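Local structure of calmodulin, putative (Entamoeba histolytica, 4OCI) at residues G92-L103 / I124-F135. The protein binds calcium through an EF-hand loop and is involved in initiating phagocytosis of human erythrocytes. Residues are numbered along the deposited sequence; the frame is centred on the assembly and turned at random.
Sequences GFIPAIELRRIL and IDEQGVVKVDDF. With ACT (acetate ion), chain D.
Arg100 reaches Glu126 side-on, with NE and NH2 each bonded to a different carboxylate oxygen: NH2 lies 2.8 Å from Glu126 OE1 and NE 2.9 Å from Glu126 OE2. Both oxygens sit in the guanidinium plane, yet the nitrogens meet them from above the carboxylate plane, and the two planes stand 56° apart. After two extended torsions, a bend in Arg100 at chi3 (-75°) turns the guanidinium toward Glu126, while Glu126 folds at chi2; the two chains cross at about a right angle. Thr116 and Gln112 also bond the guanidinium, which ties this salt bridge to helix 112-122.

One turn earlier in helix 96-103, the methyl of Ala96 packs against the neighbouring Val130 CG2 and Ile124 CG2, the latter 3.6 Å from Ala96 CB. Leu99 CD2 stands 3.6 Å from the ring centroid of Phe135 and 7° off its normal, the evidence for a CH-pi contact over the face. The two side chains come from opposite directions, and Leu103 CD1 approaches the ring obliquely.

Strands 93-95 and 129-131 form the short antiparallel sheet that pairs the two loops of an EF-hand pair. Ile94 and Val130 are its central hydrogen-bonded pair, with Val130 N 2.6 Å from Ile94 O; Val132 N to Gly92 O and Ala96 N to Gly128 O extend the pairing at its ends. A water accepts from Ile97 N and donates to the carbonyls of Glu126 and Gly128.

On the sheet face carrying Phe93 and Lys131, the aromatic ring lies obliquely against its neighbours: CD1 of Phe93 meets Val129 CG2 at 3.6 Å, and its CE1 meets Lys131 CB at 3.8 Å. The chain of Lys131 runs on to an NZ salt bridge with Asp133, while Lys131 N donates to an acetate, probably from the crystallisation liquor.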
# COMPACT_ATOMS: atom_id res chain seq x y z
N GLY A 92 30.46 16.51 -3.94
CA GLY A 92 29.46 15.59 -4.49
C GLY A 92 29.43 14.21 -3.86
O GLY A 92 28.52 13.40 -4.18
N PHE A 93 30.44 13.90 -3.01
CA PHE A 93 30.59 12.56 -2.44
C PHE A 93 30.73 12.63 -0.96
O PHE A 93 31.31 13.62 -0.41
CB PHE A 93 31.85 11.84 -2.96
CG PHE A 93 31.87 11.63 -4.46
CD1 PHE A 93 31.47 10.40 -5.00
CD2 PHE A 93 32.23 12.65 -5.32
CE1 PHE A 93 31.45 10.19 -6.35
CE2 PHE A 93 32.22 12.46 -6.72
CZ PHE A 93 31.84 11.21 -7.23
N ILE A 94 30.15 11.62 -0.33
CA ILE A 94 30.40 11.35 1.09
C ILE A 94 30.86 9.88 1.31
O ILE A 94 30.56 9.03 0.48
CB ILE A 94 29.23 11.79 2.01
CG1 ILE A 94 27.97 10.87 1.82
CG2 ILE A 94 29.01 13.27 1.85
CD1 ILE A 94 27.03 10.96 3.01
N PRO A 95 31.59 9.59 2.41
CA PRO A 95 31.82 8.17 2.79
C PRO A 95 30.57 7.39 3.06
O PRO A 95 29.65 7.92 3.66
CB PRO A 95 32.65 8.26 4.06
CG PRO A 95 33.16 9.69 4.12
CD PRO A 95 32.17 10.55 3.36
N ALA A 96 30.55 6.12 2.62
CA ALA A 96 29.42 5.30 2.76
C ALA A 96 29.15 5.10 4.24
O ALA A 96 27.97 4.98 4.68
CB ALA A 96 29.67 3.94 2.09
N ILE A 97 30.21 5.01 5.04
CA ILE A 97 29.97 4.77 6.44
C ILE A 97 29.34 5.96 7.14
O ILE A 97 28.57 5.79 8.12
CB ILE A 97 31.25 4.31 7.19
CG1 ILE A 97 30.82 3.60 8.54
CG2 ILE A 97 32.30 5.51 7.39
CD1 ILE A 97 32.01 3.42 9.39
N GLU A 98 29.60 7.16 6.61
CA GLU A 98 28.98 8.36 7.19
C GLU A 98 27.48 8.45 6.76
O GLU A 98 26.60 8.89 7.52
CB GLU A 98 29.71 9.62 6.80
CG GLU A 98 31.14 9.73 7.45
CD GLU A 98 31.04 10.00 9.00
OE1 GLU A 98 30.08 10.74 9.43
OE2 GLU A 98 31.91 9.49 9.78
N LEU A 99 27.21 8.12 5.51
CA LEU A 99 25.82 7.87 5.10
C LEU A 99 25.10 6.86 6.00
O LEU A 99 23.99 7.09 6.38
CB LEU A 99 25.78 7.35 3.67
CG LEU A 99 24.33 7.26 3.15
CD1 LEU A 99 23.48 8.56 3.34
CD2 LEU A 99 24.26 6.76 1.73
N ARG A 100 25.71 5.71 6.25
CA ARG A 100 25.18 4.73 7.23
C ARG A 100 24.88 5.39 8.54
O ARG A 100 23.80 5.17 9.09
CB ARG A 100 26.13 3.53 7.42
CG ARG A 100 25.68 2.45 8.43
CD ARG A 100 26.73 1.33 8.58
NE ARG A 100 26.77 0.40 7.42
CZ ARG A 100 25.92 -0.60 7.22
NH1 ARG A 100 24.87 -0.82 8.04
NH2 ARG A 100 26.07 -1.38 6.15
N ARG A 101 25.79 6.19 9.09
CA ARG A 101 25.50 6.91 10.33
C ARG A 101 24.22 7.76 10.24
O ARG A 101 23.34 7.72 11.14
CB ARG A 101 26.70 7.77 10.86
CG ARG A 101 26.43 8.39 12.23
CD ARG A 101 27.57 9.32 12.66
NE ARG A 101 27.91 10.15 11.49
CZ ARG A 101 27.25 11.26 11.07
NH1 ARG A 101 26.20 11.72 11.76
NH2 ARG A 101 27.62 11.91 9.95
N ILE A 102 24.14 8.55 9.17
CA ILE A 102 23.08 9.51 8.99
C ILE A 102 21.74 8.80 8.93
O ILE A 102 20.78 9.24 9.54
CB ILE A 102 23.20 10.25 7.63
CG1 ILE A 102 24.52 11.02 7.48
CG2 ILE A 102 21.91 11.13 7.32
CD1 ILE A 102 24.69 12.03 8.40
N LEU A 103 21.68 7.76 8.12
CA LEU A 103 20.47 6.97 7.91
C LEU A 103 20.10 6.22 9.20
O LEU A 103 18.92 6.00 9.47
CB LEU A 103 20.63 5.95 6.75
CG LEU A 103 20.80 6.48 5.31
CD1 LEU A 103 21.28 5.37 4.38
CD2 LEU A 103 19.48 7.05 4.79
N ILE A 124 27.17 -0.01 -3.39
CA ILE A 124 27.89 0.97 -2.61
C ILE A 124 28.79 0.08 -1.74
O ILE A 124 28.28 -0.84 -1.08
CB ILE A 124 26.90 1.80 -1.76
CG1 ILE A 124 26.14 2.83 -2.62
CG2 ILE A 124 27.65 2.45 -0.55
CD1 ILE A 124 25.11 3.60 -1.83
N ASP A 125 30.11 0.33 -1.73
CA ASP A 125 30.94 -0.43 -0.76
C ASP A 125 31.06 0.28 0.53
O ASP A 125 31.25 1.49 0.56
CB ASP A 125 32.36 -0.76 -1.22
CG ASP A 125 33.10 -1.73 -0.18
OD1 ASP A 125 32.71 -2.97 -0.09
OD2 ASP A 125 34.05 -1.27 0.55
N GLU A 126 31.06 -0.49 1.59
CA GLU A 126 31.16 -0.02 2.98
C GLU A 126 32.39 0.84 3.31
O GLU A 126 32.32 1.73 4.13
CB GLU A 126 31.14 -1.24 3.93
CG GLU A 126 30.50 -0.94 5.29
CD GLU A 126 29.15 -0.15 5.21
OE1 GLU A 126 28.20 -0.66 4.55
OE2 GLU A 126 29.08 0.95 5.83
N GLN A 127 33.51 0.53 2.67
CA GLN A 127 34.74 1.32 2.81
C GLN A 127 34.94 2.42 1.75
O GLN A 127 36.01 3.04 1.66
CB GLN A 127 35.95 0.39 2.85
CG GLN A 127 35.95 -0.52 4.12
CD GLN A 127 35.03 -1.81 4.02
OE1 GLN A 127 34.70 -2.31 2.90
NE2 GLN A 127 34.61 -2.35 5.20
N GLY A 128 33.91 2.69 0.95
CA GLY A 128 34.07 3.59 -0.18
C GLY A 128 33.22 4.85 0.01
O GLY A 128 32.88 5.21 1.16
N VAL A 129 32.91 5.50 -1.12
CA VAL A 129 32.20 6.75 -1.12
C VAL A 129 30.85 6.56 -1.80
O VAL A 129 30.61 5.60 -2.52
CB VAL A 129 33.03 7.91 -1.77
CG1 VAL A 129 34.41 8.07 -1.09
CG2 VAL A 129 33.23 7.75 -3.30
N VAL A 130 29.97 7.52 -1.61
CA VAL A 130 28.68 7.49 -2.30
C VAL A 130 28.48 8.82 -3.00
O VAL A 130 28.75 9.90 -2.41
CB VAL A 130 27.55 7.39 -1.23
CG1 VAL A 130 26.10 7.36 -1.91
CG2 VAL A 130 27.79 6.18 -0.40
N LYS A 131 27.97 8.76 -4.25
CA LYS A 131 27.69 9.97 -5.00
C LYS A 131 26.32 10.47 -4.50
O LYS A 131 25.30 9.81 -4.72
CB LYS A 131 27.65 9.66 -6.49
CG LYS A 131 27.79 10.93 -7.31
CD LYS A 131 28.23 10.65 -8.81
CE LYS A 131 28.19 11.92 -9.71
NZ LYS A 131 26.76 12.35 -10.11
N VAL A 132 26.28 11.60 -3.82
CA VAL A 132 25.09 12.06 -3.09
C VAL A 132 23.91 12.27 -4.05
O VAL A 132 22.79 11.83 -3.73
CB VAL A 132 25.41 13.40 -2.40
CG1 VAL A 132 24.13 14.10 -1.98
CG2 VAL A 132 26.40 13.20 -1.17
N ASP A 133 24.11 12.91 -5.22
CA ASP A 133 22.90 13.16 -6.09
C ASP A 133 22.28 11.82 -6.57
O ASP A 133 21.04 11.63 -6.54
CB ASP A 133 23.11 14.17 -7.24
CG ASP A 133 24.23 13.75 -8.27
OD1 ASP A 133 25.12 12.90 -7.93
OD2 ASP A 133 24.26 14.28 -9.46
N ASP A 134 23.15 10.90 -7.00
CA ASP A 134 22.69 9.63 -7.49
C ASP A 134 21.99 8.89 -6.38
O ASP A 134 20.90 8.35 -6.62
CB ASP A 134 23.85 8.83 -8.03
CG ASP A 134 24.32 9.37 -9.41
OD1 ASP A 134 23.64 10.23 -10.01
OD2 ASP A 134 25.34 8.88 -9.93
N PHE A 135 22.57 8.87 -5.16
CA PHE A 135 21.93 8.20 -4.04
C PHE A 135 20.50 8.71 -3.72
O PHE A 135 19.54 7.92 -3.58
CB PHE A 135 22.81 8.29 -2.74
CG PHE A 135 22.14 7.67 -1.57
CD1 PHE A 135 22.07 6.27 -1.47
CD2 PHE A 135 21.43 8.43 -0.66
CE1 PHE A 135 21.40 5.64 -0.42
CE2 PHE A 135 20.71 7.79 0.40
CZ PHE A 135 20.71 6.40 0.49
C ACT D . 26.36 5.71 -5.76
O ACT D . 27.40 6.28 -5.35
OXT ACT D . 26.54 4.64 -6.42
CH3 ACT D . 24.97 6.23 -5.46
O HOH W 1 26.62 14.51 -5.83
O HOH W 2 33.04 4.50 3.86